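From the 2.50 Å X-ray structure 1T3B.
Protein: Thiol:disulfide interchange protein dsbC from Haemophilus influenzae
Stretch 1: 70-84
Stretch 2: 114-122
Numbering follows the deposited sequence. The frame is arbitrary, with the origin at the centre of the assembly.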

# COMPACT_ATOMS: atom_id res chain seq x y z
N LYS A 70 -12.66 3.72 17.74
CA LYS A 70 -13.12 4.95 17.11
C LYS A 70 -14.64 4.89 16.98
O LYS A 70 -15.35 5.77 17.45
CB LYS A 70 -12.47 5.08 15.73
CG LYS A 70 -12.98 6.19 14.83
CD LYS A 70 -12.43 7.53 15.22
CE LYS A 70 -12.45 8.48 14.04
NZ LYS A 70 -11.82 7.88 12.83
N LEU A 71 -15.13 3.82 16.35
CA LEU A 71 -16.56 3.61 16.15
C LEU A 71 -17.28 3.63 17.50
O LEU A 71 -18.07 4.52 17.78
CB LEU A 71 -16.79 2.28 15.44
CG LEU A 71 -18.22 1.78 15.28
CD1 LEU A 71 -18.36 0.99 14.00
CD2 LEU A 71 -18.57 0.93 16.45
N ASN A 72 -16.99 2.65 18.34
CA ASN A 72 -17.61 2.59 19.65
C ASN A 72 -17.65 3.96 20.30
O ASN A 72 -18.64 4.33 20.91
CB ASN A 72 -16.84 1.63 20.55
CG ASN A 72 -17.24 0.21 20.32
OD1 ASN A 72 -18.25 -0.05 19.69
ND2 ASN A 72 -16.46 -0.73 20.85
N SER A 73 -16.59 4.72 20.14
CA SER A 73 -16.54 6.04 20.75
C SER A 73 -17.70 6.95 20.30
O SER A 73 -17.80 8.08 20.76
CB SER A 73 -15.22 6.73 20.42
OG SER A 73 -15.30 7.42 19.19
N TYR A 74 -18.56 6.45 19.42
CA TYR A 74 -19.69 7.23 18.90
C TYR A 74 -21.01 6.76 19.48
O TYR A 74 -22.07 7.31 19.17
CB TYR A 74 -19.74 7.14 17.37
CG TYR A 74 -18.58 7.82 16.68
CD1 TYR A 74 -18.01 8.97 17.23
CD2 TYR A 74 -18.09 7.36 15.47
CE1 TYR A 74 -16.97 9.64 16.58
CE2 TYR A 74 -17.06 8.03 14.81
CZ TYR A 74 -16.50 9.17 15.37
OH TYR A 74 -15.48 9.85 14.72
N LYS A 75 -20.93 5.73 20.31
CA LYS A 75 -22.06 5.14 20.98
C LYS A 75 -23.27 6.07 21.20
O LYS A 75 -24.39 5.72 20.87
CB LYS A 75 -21.56 4.56 22.32
CG LYS A 75 -22.62 4.13 23.31
CD LYS A 75 -21.97 3.68 24.62
CE LYS A 75 -23.01 3.49 25.72
NZ LYS A 75 -22.40 3.06 27.00
N ASP A 76 -23.03 7.26 21.75
CA ASP A 76 -24.12 8.21 22.02
C ASP A 76 -24.67 8.96 20.82
O ASP A 76 -25.37 9.97 20.97
CB ASP A 76 -23.69 9.24 23.08
CG ASP A 76 -23.27 8.59 24.39
OD1 ASP A 76 -23.92 7.60 24.80
OD2 ASP A 76 -22.31 9.07 25.01
N GLU A 77 -24.35 8.48 19.62
CA GLU A 77 -24.80 9.10 18.38
C GLU A 77 -25.54 8.05 17.58
O GLU A 77 -26.27 8.34 16.63
CB GLU A 77 -23.60 9.63 17.60
CG GLU A 77 -23.06 10.92 18.18
CD GLU A 77 -21.75 11.35 17.55
OE1 GLU A 77 -21.65 11.31 16.31
OE2 GLU A 77 -20.84 11.75 18.29
N MET A 78 -25.34 6.81 18.01
CA MET A 78 -25.96 5.66 17.39
C MET A 78 -27.41 5.59 17.79
O MET A 78 -27.76 5.96 18.90
CB MET A 78 -25.23 4.39 17.82
CG MET A 78 -23.83 4.29 17.26
SD MET A 78 -22.85 3.01 18.04
CE MET A 78 -21.26 3.71 17.84
N ILE A 79 -28.26 5.13 16.88
CA ILE A 79 -29.68 4.99 17.15
C ILE A 79 -29.89 3.52 17.51
O ILE A 79 -30.08 2.69 16.65
CB ILE A 79 -30.50 5.39 15.93
CG1 ILE A 79 -30.14 6.83 15.54
CG2 ILE A 79 -31.98 5.27 16.25
CD1 ILE A 79 -31.08 7.50 14.56
N VAL A 80 -29.85 3.23 18.81
CA VAL A 80 -29.96 1.87 19.33
C VAL A 80 -31.34 1.25 19.47
O VAL A 80 -32.31 1.91 19.81
CB VAL A 80 -29.26 1.76 20.70
CG1 VAL A 80 -28.99 0.32 21.05
CG2 VAL A 80 -27.99 2.56 20.69
N TYR A 81 -31.40 -0.06 19.24
CA TYR A 81 -32.60 -0.86 19.35
C TYR A 81 -32.18 -2.11 20.13
O TYR A 81 -32.08 -3.19 19.56
CB TYR A 81 -33.08 -1.29 17.96
CG TYR A 81 -33.66 -0.17 17.13
CD1 TYR A 81 -35.02 0.12 17.17
CD2 TYR A 81 -32.86 0.61 16.31
CE1 TYR A 81 -35.55 1.15 16.42
CE2 TYR A 81 -33.38 1.64 15.56
CZ TYR A 81 -34.73 1.91 15.62
OH TYR A 81 -35.27 2.93 14.88
N PRO A 82 -31.94 -1.98 21.45
CA PRO A 82 -31.52 -3.07 22.35
C PRO A 82 -32.42 -4.30 22.29
O PRO A 82 -33.55 -4.22 21.82
CB PRO A 82 -31.57 -2.42 23.73
CG PRO A 82 -31.47 -0.94 23.45
CD PRO A 82 -32.33 -0.80 22.24
N ALA A 83 -31.91 -5.43 22.76
CA ALA A 83 -32.70 -6.66 22.75
C ALA A 83 -32.95 -7.10 24.19
O ALA A 83 -32.10 -6.85 25.05
CB ALA A 83 -31.97 -7.75 21.99
N LYS A 84 -34.10 -7.75 24.43
CA LYS A 84 -34.46 -8.25 25.77
C LYS A 84 -33.16 -8.29 26.56
O LYS A 84 -32.95 -7.49 27.48
CB LYS A 84 -35.06 -9.64 25.67
N LEU A 114 -33.25 -12.46 18.74
CA LEU A 114 -32.20 -13.47 18.57
C LEU A 114 -31.05 -13.05 19.47
O LEU A 114 -29.97 -13.61 19.42
CB LEU A 114 -31.71 -13.56 17.12
CG LEU A 114 -32.38 -14.53 16.14
CD1 LEU A 114 -31.86 -14.28 14.72
CD2 LEU A 114 -32.11 -15.97 16.55
N GLY A 115 -31.31 -12.03 20.29
CA GLY A 115 -30.30 -11.53 21.21
C GLY A 115 -29.28 -10.62 20.55
O GLY A 115 -28.13 -10.56 20.99
N ILE A 116 -29.69 -9.92 19.50
CA ILE A 116 -28.77 -9.02 18.81
C ILE A 116 -29.24 -7.57 18.87
O ILE A 116 -30.30 -7.23 18.37
CB ILE A 116 -28.61 -9.41 17.32
CG1 ILE A 116 -28.26 -10.89 17.19
CG2 ILE A 116 -27.50 -8.58 16.68
CD1 ILE A 116 -28.03 -11.36 15.76
N THR A 117 -28.44 -6.73 19.50
CA THR A 117 -28.71 -5.31 19.64
C THR A 117 -28.24 -4.58 18.38
O THR A 117 -27.04 -4.60 18.07
CB THR A 117 -27.95 -4.72 20.84
OG1 THR A 117 -28.59 -5.11 22.05
CG2 THR A 117 -27.88 -3.21 20.75
N VAL A 118 -29.16 -3.94 17.67
CA VAL A 118 -28.80 -3.23 16.45
C VAL A 118 -28.52 -1.75 16.75
O VAL A 118 -29.35 -1.07 17.33
CB VAL A 118 -29.91 -3.36 15.39
CG1 VAL A 118 -29.52 -2.61 14.13
CG2 VAL A 118 -30.15 -4.82 15.07
N ARG A 119 -27.35 -1.27 16.36
CA ARG A 119 -26.97 0.12 16.59
C ARG A 119 -26.68 0.80 15.26
O ARG A 119 -25.75 0.43 14.56
CB ARG A 119 -25.72 0.16 17.48
CG ARG A 119 -25.69 -0.92 18.55
CD ARG A 119 -24.62 -0.65 19.60
NE ARG A 119 -23.31 -0.44 19.00
CZ ARG A 119 -22.20 -0.21 19.69
NH1 ARG A 119 -22.23 -0.16 21.01
NH2 ARG A 119 -21.05 -0.03 19.05
N TYR A 120 -27.47 1.80 14.91
CA TYR A 120 -27.29 2.48 13.64
C TYR A 120 -26.38 3.69 13.64
O TYR A 120 -26.42 4.54 14.53
CB TYR A 120 -28.62 2.94 13.04
CG TYR A 120 -29.60 1.87 12.64
CD1 TYR A 120 -29.29 0.91 11.68
CD2 TYR A 120 -30.86 1.84 13.21
CE1 TYR A 120 -30.24 -0.05 11.29
CE2 TYR A 120 -31.80 0.89 12.83
CZ TYR A 120 -31.48 -0.04 11.89
OH TYR A 120 -32.44 -0.97 11.57
N LEU A 121 -25.59 3.75 12.58
CA LEU A 121 -24.68 4.84 12.28
C LEU A 121 -25.20 5.24 10.91
O LEU A 121 -25.77 4.42 10.21
CB LEU A 121 -23.25 4.33 12.18
CG LEU A 121 -22.55 4.20 13.52
CD1 LEU A 121 -21.18 3.63 13.35
CD2 LEU A 121 -22.45 5.57 14.15
N ALA A 122 -25.00 6.49 10.53
CA ALA A 122 -25.50 6.92 9.24
C ALA A 122 -24.47 6.75 8.14
O ALA A 122 -23.26 6.85 8.36
CB ALA A 122 -25.93 8.38 9.29

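A short antiparallel β ladder fixes the register of two chain segments, and the side chains then extend the contact well beyond it; this pair of stretches illustrates the principle. Strand 79-81 runs antiparallel to strand 116-122. Ile 79 and Tyr 120 form a hydrogen-bonded pair, Ile 79 N to Tyr 120 O at 3.0 Å and Tyr 120 N to Ile 79 O at 3.3 Å, and Tyr 81 N reaches Val 118 O at 3.0 Å.

Arg 119, which has the largest area covered, lies on the same face of the sheet as Val 80. Its long side chain reaches back to the helix end, where Arg 119 NH2 donates a hydrogen bond to Asn 72 OD1 (2.9 Å) near the guanidinium plane. In-plane hydrogen bonding leaves room above the flat group, and Met 78 SD sits over one face, 3.6 Å from Arg 119 NE.

Leu 121 supplies the apolar counterpart: its CD2 lies 3.6 Å from Met 78 CG, and its CD1 3.9 Å from Leu 71 CD1, so one branched side chain joins helix and loop to the strand.

Tyr 120 shares the other face with Ile 79 and Tyr 81. The two tyrosine rings meet rim to rim, CE2 of Tyr 81 lying 3.2 Å from CE2 of Tyr 120, with their planes steeply inclined at 78°. Neither ring lies over the face of the other, so the contact is close van der Waals packing of ring rims and not a stack.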